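PDB 3QVA: transthyretin-like protein from Klebsiella pneumoniae subsp. pneumoniae, which probably catalyses the hydrolysis of 5-hydroxyisourate to 2-oxo-4-hydroxy-4-carboxy-5-ureidoimidazoline, a step of purine metabolism, and works as a homotetramer of the transthyretin family. Local coordinates for residues Thr14-Ile19 with Glu26-Ser31; Pro102-Pro107 with Ser111-Ser116. All coordinates share one frame; numbering follows the deposited sequence.

Contact 1: residues Thr14-Ile19 with Glu26-Ser31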
ATOM      1  N   THR A  14       3.258   4.975 -16.528  1.00 16.14           N
ATOM      2  CA  THR A  14       3.196   4.063 -15.392  1.00 15.30           C
ATOM      3  C   THR A  14       4.537   3.401 -15.113  1.00 15.25           C
ATOM      4  O   THR A  14       5.482   3.481 -15.915  1.00 15.15           O
ATOM      5  CB  THR A  14       2.053   3.004 -15.526  1.00 15.22           C
ATOM      6  OG1 THR A  14       1.809   2.400 -14.247  1.00 13.91           O
ATOM      7  CG2 THR A  14       2.410   1.923 -16.535  1.00 15.18           C
ATOM      8  N   HIS A  15       4.596   2.765 -13.949  1.00 15.14           N
ATOM      9  CA  HIS A  15       5.757   2.060 -13.467  1.00 15.11           C
ATOM     10  C   HIS A  15       5.179   0.936 -12.625  1.00 14.64           C
ATOM     11  O   HIS A  15       4.317   1.179 -11.786  1.00 14.35           O
ATOM     12  CB  HIS A  15       6.605   3.019 -12.623  1.00 15.63           C
ATOM     13  CG  HIS A  15       7.853   2.414 -12.057  1.00 18.30           C
ATOM     14  ND1 HIS A  15       8.450   2.894 -10.911  1.00 20.68           N
ATOM     15  CD2 HIS A  15       8.627   1.387 -12.483  1.00 19.87           C
ATOM     16  CE1 HIS A  15       9.534   2.185 -10.652  1.00 20.69           C
ATOM     17  NE2 HIS A  15       9.668   1.268 -11.593  1.00 20.61           N
ATOM     18  N   ILE A  16       5.605  -0.296 -12.879  1.00 13.57           N
ATOM     19  CA  ILE A  16       5.095  -1.431 -12.127  1.00 13.58           C
ATOM     20  C   ILE A  16       6.235  -2.104 -11.382  1.00 13.92           C
ATOM     21  O   ILE A  16       7.231  -2.507 -11.977  1.00 13.68           O
ATOM     22  CB  ILE A  16       4.331  -2.449 -13.023  1.00 13.70           C
ATOM     23  CG1 ILE A  16       3.233  -1.734 -13.822  1.00 13.37           C
ATOM     24  CG2 ILE A  16       3.750  -3.572 -12.169  1.00 13.71           C
ATOM     25  CD1 ILE A  16       2.235  -2.666 -14.524  1.00 14.31           C
ATOM     26  N   LEU A  17       6.088  -2.190 -10.068  1.00 14.18           N
ATOM     27  CA  LEU A  17       7.066  -2.852  -9.227  1.00 14.60           C
ATOM     28  C   LEU A  17       6.447  -4.079  -8.580  1.00 14.16           C
ATOM     29  O   LEU A  17       5.340  -4.011  -8.049  1.00 13.52           O
ATOM     30  CB  LEU A  17       7.541  -1.888  -8.144  1.00 15.17           C
ATOM     31  CG  LEU A  17       8.402  -0.735  -8.657  1.00 17.51           C
ATOM     32  CD1 LEU A  17       8.196   0.477  -7.797  1.00 20.38           C
ATOM     33  CD2 LEU A  17       9.878  -1.137  -8.723  1.00 18.69           C
ATOM     34  N   ASP A  18       7.159  -5.197  -8.621  1.00 13.74           N
ATOM     35  CA  ASP A  18       6.731  -6.389  -7.905  1.00 14.27           C
ATOM     36  C   ASP A  18       7.323  -6.321  -6.505  1.00 14.42           C
ATOM     37  O   ASP A  18       8.509  -6.613  -6.300  1.00 14.51           O
ATOM     38  CB  ASP A  18       7.171  -7.670  -8.630  1.00 14.62           C
ATOM     39  CG  ASP A  18       6.722  -8.946  -7.912  1.00 15.76           C
ATOM     40  OD1 ASP A  18       6.048  -8.871  -6.860  1.00 16.29           O
ATOM     41  OD2 ASP A  18       7.043 -10.052  -8.404  1.00 19.19           O
ATOM     42  N   ILE A  19       6.496  -5.930  -5.537  1.00 14.39           N
ATOM     43  CA  ILE A  19       6.992  -5.740  -4.180  1.00 15.02           C
ATOM     44  C   ILE A  19       7.199  -7.067  -3.446  1.00 15.34           C
ATOM     45  O   ILE A  19       7.780  -7.088  -2.370  1.00 15.00           O
ATOM     46  CB  ILE A  19       6.129  -4.752  -3.356  1.00 15.02           C
ATOM     47  CG1 ILE A  19       4.791  -5.389  -2.961  1.00 15.62           C
ATOM     48  CG2 ILE A  19       5.953  -3.429  -4.127  1.00 15.77           C
ATOM     49  CD1 ILE A  19       3.997  -4.567  -1.928  1.00 16.62           C
ATOM     50  N   GLU A  26       8.868  -6.554 -15.410  1.00 16.02           N
ATOM     51  CA  GLU A  26       9.102  -6.461 -16.858  1.00 16.50           C
ATOM     52  C   GLU A  26       8.181  -7.406 -17.628  1.00 15.96           C
ATOM     53  O   GLU A  26       8.042  -8.581 -17.274  1.00 16.16           O
ATOM     54  CB  GLU A  26      10.569  -6.776 -17.185  1.00 16.97           C
ATOM     55  CG  GLU A  26      10.920  -6.754 -18.678  1.00 19.06           C
ATOM     56  CD  GLU A  26      12.331  -7.261 -18.971  1.00 23.52           C
ATOM     57  OE1 GLU A  26      12.761  -7.163 -20.144  1.00 25.36           O
ATOM     58  OE2 GLU A  26      13.009  -7.754 -18.039  1.00 23.79           O
ATOM     59  N   GLY A  27       7.565  -6.884 -18.684  1.00 15.86           N
ATOM     60  CA  GLY A  27       6.713  -7.681 -19.567  1.00 15.54           C
ATOM     61  C   GLY A  27       5.251  -7.767 -19.154  1.00 14.99           C
ATOM     62  O   GLY A  27       4.546  -8.691 -19.551  1.00 15.12           O
ATOM     63  N   VAL A  28       4.796  -6.810 -18.349  1.00 14.52           N
ATOM     64  CA  VAL A  28       3.380  -6.724 -17.978  1.00 14.31           C
ATOM     65  C   VAL A  28       2.664  -5.933 -19.057  1.00 14.45           C
ATOM     66  O   VAL A  28       3.089  -4.823 -19.404  1.00 14.71           O
ATOM     67  CB  VAL A  28       3.165  -6.002 -16.621  1.00 13.93           C
ATOM     68  CG1 VAL A  28       1.689  -6.050 -16.216  1.00 14.09           C
ATOM     69  CG2 VAL A  28       4.032  -6.617 -15.536  1.00 13.84           C
ATOM     70  N   THR A  29       1.587  -6.503 -19.593  1.00 14.69           N
ATOM     71  CA  THR A  29       0.749  -5.794 -20.552  1.00 15.51           C
ATOM     72  C   THR A  29      -0.168  -4.834 -19.813  1.00 15.17           C
ATOM     73  O   THR A  29      -0.785  -5.208 -18.818  1.00 14.68           O
ATOM     74  CB  THR A  29      -0.079  -6.776 -21.421  1.00 15.78           C
ATOM     75  OG1 THR A  29       0.814  -7.482 -22.292  1.00 17.62           O
ATOM     76  CG2 THR A  29      -1.092  -6.027 -22.274  1.00 18.09           C
ATOM     77  N   VAL A  30      -0.227  -3.594 -20.296  1.00 14.86           N
ATOM     78  CA  VAL A  30      -1.067  -2.549 -19.713  1.00 14.79           C
ATOM     79  C   VAL A  30      -1.849  -1.831 -20.812  1.00 15.32           C
ATOM     80  O   VAL A  30      -1.260  -1.301 -21.763  1.00 15.33           O
ATOM     81  CB  VAL A  30      -0.238  -1.498 -18.921  1.00 14.53           C
ATOM     82  CG1 VAL A  30      -1.164  -0.555 -18.160  1.00 14.43           C
ATOM     83  CG2 VAL A  30       0.744  -2.169 -17.964  1.00 14.01           C
ATOM     84  N   SER A  31      -3.174  -1.799 -20.669  1.00 15.87           N
ATOM     85  CA  SER A  31      -4.033  -1.142 -21.649  1.00 16.53           C
ATOM     86  C   SER A  31      -4.667   0.135 -21.114  1.00 16.97           C
ATOM     87  O   SER A  31      -4.944   0.255 -19.918  1.00 16.47           O
ATOM     88  CB  SER A  31      -5.117  -2.099 -22.156  1.00 16.53           C
ATOM     89  OG  SER A  31      -6.038  -2.429 -21.128  1.00 18.08           O
TER
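A single methyl, CD1 of Ile16, carries this contact: it meets CG1 of Val28 at 3.8 Å and CG2 of Val30, also at 3.8 Å. The two valines, two positions apart on the 26-31 segment, both direct their CB toward strand 12-18, and the isoleucine tip touches one branch of each, CG1 on Val28 and CG2 on Val30. The approaches differ. Ile16 and Val30 meet tip to tip, whereas the Ile16 and Val28 side chains cross obliquely, with Val28 CB 4.0 Å from Ile16 CD1. The torsions of the isoleucine account for its reach: CG1 of Ile16 is anti to its own carbonyl carbon (chi1 -53°), and an extended second torsion (chi2 -168°) carries CD1 out to the valines.

Only 146 Å² is buried in all, and the nearest CA atoms, those of Ile16 and Glu26, lie 8.0 Å apart. These values fit side-chain packing between layers rather than strand pairing. All three touching residues are buried. The looser margin lies at Glu26, which is exposed and turns its CB away from the 14-19 segment, and at partly exposed Thr29, whose CB also turns away; the Thr29 side chain touches Asn41 and Val43 of strand 37-43.

The arrangement is that of a transthyretin-type beta sandwich, in which strand 12-18 of one sheet faces strand 29-34 of the other. Ile105 of strand 99-106 touches Ile16 within its own sheet. Ala67 of strand 62-67, in the same sheet as Val30, touches both Val30 and, across the sandwich, Ile16, while Phe53 packs on Val30 from a loop.

Contact 2: residues Pro102-Pro107 with Ser111-Ser116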
ATOM      1  N   PRO A 102       1.575   4.608 -10.827  1.00 15.60           N
ATOM      2  CA  PRO A 102       2.237   3.319 -10.668  1.00 14.92           C
ATOM      3  C   PRO A 102       1.327   2.218 -10.142  1.00 14.09           C
ATOM      4  O   PRO A 102       0.263   2.502  -9.577  1.00 14.17           O
ATOM      5  CB  PRO A 102       3.351   3.610  -9.645  1.00 15.14           C
ATOM      6  CG  PRO A 102       3.491   5.114  -9.643  1.00 15.94           C
ATOM      7  CD  PRO A 102       2.114   5.611  -9.894  1.00 15.56           C
ATOM      8  N   PHE A 103       1.760   0.976 -10.354  1.00 13.14           N
ATOM      9  CA  PHE A 103       1.152  -0.216  -9.771  1.00 12.84           C
ATOM     10  C   PHE A 103       2.206  -0.873  -8.886  1.00 12.56           C
ATOM     11  O   PHE A 103       3.268  -1.259  -9.378  1.00 13.38           O
ATOM     12  CB  PHE A 103       0.797  -1.235 -10.862  1.00 12.53           C
ATOM     13  CG  PHE A 103      -0.326  -0.820 -11.782  1.00 12.40           C
ATOM     14  CD1 PHE A 103      -1.620  -1.295 -11.575  1.00 12.33           C
ATOM     15  CD2 PHE A 103      -0.080  -0.003 -12.885  1.00 12.29           C
ATOM     16  CE1 PHE A 103      -2.666  -0.942 -12.430  1.00 13.15           C
ATOM     17  CE2 PHE A 103      -1.120   0.363 -13.750  1.00 12.33           C
ATOM     18  CZ  PHE A 103      -2.418  -0.111 -13.522  1.00 12.82           C
ATOM     19  N   LEU A 104       1.920  -1.017  -7.600  1.00 12.00           N
ATOM     20  CA  LEU A 104       2.789  -1.789  -6.714  1.00 11.71           C
ATOM     21  C   LEU A 104       2.105  -3.124  -6.516  1.00 11.33           C
ATOM     22  O   LEU A 104       1.053  -3.186  -5.888  1.00 11.75           O
ATOM     23  CB  LEU A 104       2.986  -1.077  -5.372  1.00 12.02           C
ATOM     24  CG  LEU A 104       3.437   0.383  -5.394  1.00 13.40           C
ATOM     25  CD1 LEU A 104       3.711   0.867  -3.975  1.00 15.84           C
ATOM     26  CD2 LEU A 104       4.662   0.571  -6.272  1.00 14.38           C
ATOM     27  N   ILE A 105       2.691  -4.194  -7.053  1.00 10.76           N
ATOM     28  CA  ILE A 105       1.970  -5.465  -7.145  1.00 11.01           C
ATOM     29  C   ILE A 105       2.630  -6.613  -6.387  1.00 11.16           C
ATOM     30  O   ILE A 105       3.844  -6.608  -6.150  1.00 11.60           O
ATOM     31  CB  ILE A 105       1.704  -5.873  -8.629  1.00 10.68           C
ATOM     32  CG1 ILE A 105       2.994  -6.347  -9.324  1.00 11.37           C
ATOM     33  CG2 ILE A 105       1.072  -4.705  -9.386  1.00 11.38           C
ATOM     34  CD1 ILE A 105       2.771  -6.929 -10.730  1.00 12.08           C
ATOM     35  N   ALA A 106       1.802  -7.583  -6.015  1.00 10.98           N
ATOM     36  CA  ALA A 106       2.229  -8.814  -5.358  1.00 11.05           C
ATOM     37  C   ALA A 106       1.125  -9.842  -5.553  1.00 11.25           C
ATOM     38  O   ALA A 106      -0.031  -9.470  -5.809  1.00 11.04           O
ATOM     39  CB  ALA A 106       2.479  -8.564  -3.857  1.00 11.48           C
ATOM     40  N   PRO A 107       1.452 -11.148  -5.440  1.00 11.09           N
ATOM     41  CA  PRO A 107       0.367 -12.114  -5.592  1.00 11.37           C
ATOM     42  C   PRO A 107      -0.791 -11.897  -4.612  1.00 11.39           C
ATOM     43  O   PRO A 107      -1.940 -12.183  -4.950  1.00 11.89           O
ATOM     44  CB  PRO A 107       1.067 -13.457  -5.361  1.00 11.02           C
ATOM     45  CG  PRO A 107       2.441 -13.214  -5.906  1.00 11.59           C
ATOM     46  CD  PRO A 107       2.772 -11.809  -5.445  1.00 10.81           C
ATOM     47  N   SER A 111      -1.498  -2.044  -5.089  1.00 12.16           N
ATOM     48  CA  SER A 111      -1.845  -0.659  -4.817  1.00 13.06           C
ATOM     49  C   SER A 111      -1.493   0.278  -5.963  1.00 13.22           C
ATOM     50  O   SER A 111      -0.681  -0.033  -6.846  1.00 12.54           O
ATOM     51  CB  SER A 111      -1.181  -0.186  -3.522  1.00 13.99           C
ATOM     52  OG  SER A 111       0.203   0.006  -3.694  1.00 17.18           O
ATOM     53  N   THR A 112      -2.128   1.437  -5.940  1.00 12.93           N
ATOM     54  CA  THR A 112      -1.784   2.506  -6.853  1.00 13.51           C
ATOM     55  C   THR A 112      -1.824   3.836  -6.113  1.00 14.04           C
ATOM     56  O   THR A 112      -2.360   3.931  -5.007  1.00 13.59           O
ATOM     57  CB  THR A 112      -2.722   2.525  -8.080  1.00 13.57           C
ATOM     58  OG1 THR A 112      -2.214   3.446  -9.051  1.00 13.53           O
ATOM     59  CG2 THR A 112      -4.150   2.918  -7.686  1.00 14.68           C
ATOM     60  N   TYR A 113      -1.246   4.856  -6.730  1.00 14.98           N
ATOM     61  CA  TYR A 113      -1.271   6.198  -6.184  1.00 16.44           C
ATOM     62  C   TYR A 113      -0.953   7.177  -7.302  1.00 17.48           C
ATOM     63  O   TYR A 113      -0.506   6.776  -8.375  1.00 17.04           O
ATOM     64  CB  TYR A 113      -0.274   6.336  -5.013  1.00 16.72           C
ATOM     65  CG  TYR A 113       1.183   6.120  -5.383  1.00 18.14           C
ATOM     66  CD1 TYR A 113       1.978   7.191  -5.760  1.00 20.20           C
ATOM     67  CD2 TYR A 113       1.761   4.851  -5.352  1.00 20.61           C
ATOM     68  CE1 TYR A 113       3.304   7.017  -6.107  1.00 22.40           C
ATOM     69  CE2 TYR A 113       3.109   4.666  -5.701  1.00 22.04           C
ATOM     70  CZ  TYR A 113       3.867   5.767  -6.070  1.00 21.85           C
ATOM     71  OH  TYR A 113       5.198   5.642  -6.421  1.00 24.51           O
ATOM     72  N   ARG A 114      -1.193   8.459  -7.066  1.00 18.89           N
ATOM     73  CA  ARG A 114      -0.697   9.446  -8.001  1.00 20.84           C
ATOM     74  C   ARG A 114       0.728   9.829  -7.634  1.00 21.83           C
ATOM     75  O   ARG A 114       0.976  10.434  -6.578  1.00 22.02           O
ATOM     76  CB  ARG A 114      -1.591  10.676  -8.076  1.00 21.38           C
ATOM     77  CG  ARG A 114      -1.064  11.654  -9.105  1.00 23.03           C
ATOM     78  CD  ARG A 114      -2.000  12.784  -9.366  1.00 26.38           C
ATOM     79  NE  ARG A 114      -1.617  13.472 -10.596  1.00 29.25           N
ATOM     80  CZ  ARG A 114      -2.376  14.365 -11.219  1.00 30.42           C
ATOM     81  NH1 ARG A 114      -3.569  14.679 -10.729  1.00 31.84           N
ATOM     82  NH2 ARG A 114      -1.945  14.942 -12.333  1.00 31.00           N
ATOM     83  N   GLY A 115       1.659   9.455  -8.507  1.00 22.48           N
ATOM     84  CA  GLY A 115       3.076   9.700  -8.286  1.00 23.89           C
ATOM     85  C   GLY A 115       3.540  11.000  -8.907  1.00 24.77           C
ATOM     86  O   GLY A 115       2.728  11.893  -9.175  1.00 25.29           O
ATOM     87  N   SER A 116       4.851  11.084  -9.139  1.00 25.70           N
ATOM     88  CA  SER A 116       5.518  12.261  -9.705  1.00 26.35           C
ATOM     89  C   SER A 116       5.654  13.377  -8.672  1.00 26.65           C
ATOM     90  O   SER A 116       6.638  13.420  -7.924  1.00 27.02           O
ATOM     91  CB  SER A 116       4.821  12.766 -10.981  1.00 26.55           C
TER
HETATM   92  O   HOH W   1       0.751  -3.012  -2.556  1.00 22.83           O
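The beta hairpin of strands 99-106 and 109-113 brings Leu104 and Ser111 together as an antiparallel hydrogen-bonded pair; here the axes of the short segments 103-106 and 111-113 approach to 4.9 Å, with 171° between their directions. Leu104 N donates to Ser111 O at 2.9 Å (N-H...O 166°), and Ser111 N returns a bond of the same length to Leu104 O. On the same face as the Leu104 side chain, Ser111 OG lies 3.4 Å from Leu104 CB; a water bridges this OG and Leu104 O by weak bonds.

At the end of the hairpin away from its turn, a side chain replaces the backbone as donor: Thr112 OG1 donates a hydrogen bond to Pro102 O at 2.7 Å, nearly along the C=O axis (163°). The hydroxyl is anti to the Thr112 backbone N, which brings it end-on to that oxygen.

Beyond it, Pro102 covers one face of the Tyr113 ring, crossing at about a right angle, with CG 4.1 Å from the ring centroid in a CH-pi contact. Leu104 CD1 meets the ring edge at CE2, 4.2 Å away. Tyr113 OH bonds to Tyr113 OH of the second subunit, and residues 111-113 pair with a strand of the fourth subunit, continuing the sheet across that interface.

Pro102 has no backbone N-H to donate; the threonine hydroxyl and the CH-pi contact supply cross-strand interactions at this position.

How the contacts relate
Contact 1 closes before contact 2 opens along the chain, and their centres lie 9 Å apart within one transthyretin-family unit. They share a sheet: strand 12-18 of contact 1 runs parallel to strand 99-106 of contact 2. Probable backbone hydrogen bonds join them directly. One runs from Ile105 N to Leu17 O at 2.8 Å. The other, from Ile19 N to Ile105 O, is also 2.8 Å long, while Thr14 OG1 packs 3.3 Å from Phe103 CD2. Contact 1 packs this sheet on the facing one; contact 2 adds strand 109-113 alongside strand 99-106. Residues of both contacts' segments, such as Leu17 and Tyr113, meet the second subunit.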